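Local coordinates for tail spike protein gp49 (Pseudomonas phage LKA1, PDB 4RU4) that probably cleaves the O-specific polysaccharide of Pseudomonas as a trimeric lyase during virus entry, and binds calcium, at residues B[28-34]-B[50-55]. Sequence-based numbering, arbitrary orientation.
Sequences SHPLSER and ALSDEI. With EDO (1,2-ethanediol), chain C.
Ile55 N, in the first turn of helix 55-65, gives its hydrogen to His29 O at 2.8 Å, almost straight. The contact lies in the small helical region at the N-terminal end of the spike, ahead of the beta-helix of pectin-lyase-like type, where a single beta bridge, Pro30 with Glu54, joins the two loops that flank helix 38-44. On the other side of the bridge Leu31 N gives its own hydrogen to Asp53 O. Glu54 is the N-cap residue of helix 55-65, and its bend at chi2 (-75°) turns the carboxylate back toward the other loop. There OE1 takes the backbone N of His29 at 2.9 Å through its syn lone pair, and OE2 accepts the hydroxyl of Ser28 from the syn side, 24° out of the carboxylate plane. Further on, Ser32 N reaches Leu51 O, the carbonyl inside the type I turn 50-53, with the donor tilted from the carbonyl plane. The Leu31 side chain packs against the 50-55 segment: its CD1 lies alongside Asp53 CB at 3.9 Å and its CD2 meets Ile55 CG1, while Tyr45 and Ala48 touch it from the intervening loop. The Asp53 carboxylate is held by Val49 N, Ala50 N, Arg81 and Asn80, which ties the turn to the chain on both sides of helix 55-65. At the outer end one face of the Arg34 guanidinium rests on Ile55 CD1, offset toward the rim of the group. NH1 bonds Gly21 O, and NE gives a nearly straight hydrogen bond (176°) to O1 of an ethanediol, probably from the crystallisation liquor. His29 is held at both ring nitrogens, NE2 by Asp25 OD1 and ND1 in the ring plane by Glu33 OE1, 3.0 Å away.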
loop_
_atom_site.group_PDB
_atom_site.type_symbol
_atom_site.label_atom_id
_atom_site.label_comp_id
_atom_site.label_asym_id
_atom_site.label_seq_id
_atom_site.Cartn_x
_atom_site.Cartn_y
_atom_site.Cartn_z
ATOM N N SER B 28 25.148 8.620 39.991
ATOM C CA SER B 28 25.217 10.075 40.112
ATOM C C SER B 28 26.634 10.578 40.416
ATOM O O SER B 28 27.376 9.976 41.181
ATOM C CB SER B 28 24.264 10.581 41.197
ATOM O OG SER B 28 22.935 10.496 40.740
ATOM N N HIS B 29 26.990 11.698 39.801
ATOM C CA HIS B 29 28.258 12.355 40.081
ATOM C C HIS B 29 27.994 13.846 39.992
ATOM O O HIS B 29 28.112 14.440 38.921
ATOM C CB HIS B 29 29.327 11.940 39.063
ATOM C CG HIS B 29 29.540 10.460 38.994
ATOM N ND1 HIS B 29 30.186 9.762 39.990
ATOM C CD2 HIS B 29 29.147 9.537 38.084
ATOM C CE1 HIS B 29 30.211 8.476 39.681
ATOM N NE2 HIS B 29 29.595 8.313 38.525
ATOM N N PRO B 30 27.579 14.453 41.110
ATOM C CA PRO B 30 27.387 15.906 41.081
ATOM C C PRO B 30 28.737 16.612 40.858
ATOM O O PRO B 30 29.804 16.053 41.144
ATOM C CB PRO B 30 26.814 16.211 42.474
ATOM C CG PRO B 30 27.300 15.062 43.342
ATOM C CD PRO B 30 27.302 13.862 42.432
ATOM N N LEU B 31 28.683 17.825 40.329
ATOM C CA LEU B 31 29.868 18.636 40.091
ATOM C C LEU B 31 30.693 18.808 41.371
ATOM O O LEU B 31 31.907 18.934 41.309
ATOM C CB LEU B 31 29.475 20.013 39.539
ATOM C CG LEU B 31 29.014 20.046 38.087
ATOM C CD1 LEU B 31 28.353 21.389 37.796
ATOM C CD2 LEU B 31 30.175 19.801 37.125
ATOM N N SER B 32 30.023 18.781 42.521
ATOM C CA SER B 32 30.711 18.898 43.810
ATOM C C SER B 32 31.768 17.798 44.034
ATOM O O SER B 32 32.718 17.996 44.771
ATOM C CB SER B 32 29.698 18.934 44.953
ATOM O OG SER B 32 28.848 17.808 44.897
ATOM N N GLU B 33 31.627 16.658 43.371
ATOM C CA GLU B 33 32.684 15.645 43.408
ATOM C C GLU B 33 34.008 16.144 42.837
ATOM O O GLU B 33 35.065 15.635 43.187
ATOM C CB GLU B 33 32.267 14.366 42.675
ATOM C CG GLU B 33 31.245 13.545 43.436
ATOM C CD GLU B 33 30.884 12.227 42.737
ATOM O OE1 GLU B 33 31.465 11.925 41.667
ATOM O OE2 GLU B 33 30.015 11.500 43.281
ATOM N N ARG B 34 33.955 17.142 41.963
ATOM C CA ARG B 34 35.160 17.594 41.280
ATOM C C ARG B 34 35.559 19.015 41.584
ATOM O O ARG B 34 36.735 19.352 41.486
ATOM C CB ARG B 34 34.980 17.495 39.764
ATOM C CG ARG B 34 35.640 16.321 39.179
ATOM C CD ARG B 34 35.348 16.201 37.709
ATOM N NE ARG B 34 35.206 14.791 37.418
ATOM C CZ ARG B 34 34.886 14.286 36.236
ATOM N NH1 ARG B 34 34.679 15.081 35.194
ATOM N NH2 ARG B 34 34.788 12.974 36.108
ATOM N N ALA B 50 24.439 24.838 39.404
ATOM C CA ALA B 50 24.759 24.543 40.795
ATOM C C ALA B 50 25.701 23.352 40.914
ATOM O O ALA B 50 25.695 22.442 40.068
ATOM C CB ALA B 50 23.459 24.264 41.586
ATOM N N LEU B 51 26.501 23.341 41.979
ATOM C CA LEU B 51 27.409 22.220 42.222
ATOM C C LEU B 51 26.684 20.878 42.327
ATOM O O LEU B 51 27.295 19.830 42.191
ATOM C CB LEU B 51 28.241 22.472 43.474
ATOM C CG LEU B 51 29.337 23.531 43.301
ATOM C CD1 LEU B 51 30.087 23.805 44.643
ATOM C CD2 LEU B 51 30.287 23.079 42.216
ATOM N N SER B 52 25.374 20.909 42.539
ATOM C CA SER B 52 24.628 19.656 42.628
ATOM C C SER B 52 24.199 19.125 41.245
ATOM O O SER B 52 23.661 18.018 41.155
ATOM C CB SER B 52 23.413 19.852 43.529
ATOM O OG SER B 52 22.680 20.973 43.081
ATOM N N ASP B 53 24.421 19.907 40.183
ATOM C CA ASP B 53 24.166 19.426 38.805
ATOM C C ASP B 53 25.029 18.199 38.498
ATOM O O ASP B 53 26.163 18.093 38.965
ATOM C CB ASP B 53 24.520 20.490 37.754
ATOM C CG ASP B 53 23.530 21.642 37.718
ATOM O OD1 ASP B 53 22.404 21.488 38.239
ATOM O OD2 ASP B 53 23.897 22.699 37.168
ATOM N N GLU B 54 24.519 17.306 37.660
ATOM C CA GLU B 54 25.264 16.117 37.263
ATOM C C GLU B 54 26.410 16.451 36.315
ATOM O O GLU B 54 26.247 17.222 35.365
ATOM C CB GLU B 54 24.318 15.111 36.574
ATOM C CG GLU B 54 23.262 14.503 37.511
ATOM C CD GLU B 54 23.833 13.453 38.461
ATOM O OE1 GLU B 54 24.979 13.002 38.249
ATOM O OE2 GLU B 54 23.129 13.073 39.423
ATOM N N ILE B 55 27.570 15.862 36.566
ATOM C CA ILE B 55 28.676 15.958 35.630
ATOM C C ILE B 55 28.273 15.465 34.214
ATOM O O ILE B 55 28.640 16.090 33.221
ATOM C CB ILE B 55 29.914 15.194 36.182
ATOM C CG1 ILE B 55 30.532 15.989 37.350
ATOM C CG2 ILE B 55 30.942 14.916 35.065
ATOM C CD1 ILE B 55 31.462 15.169 38.286
HETATM C C1 EDO C . 34.379 12.402 40.281
HETATM O O1 EDO C . 35.545 12.973 39.671
HETATM C C2 EDO C . 33.569 11.607 39.265
HETATM O O2 EDO C . 34.187 10.339 39.013
#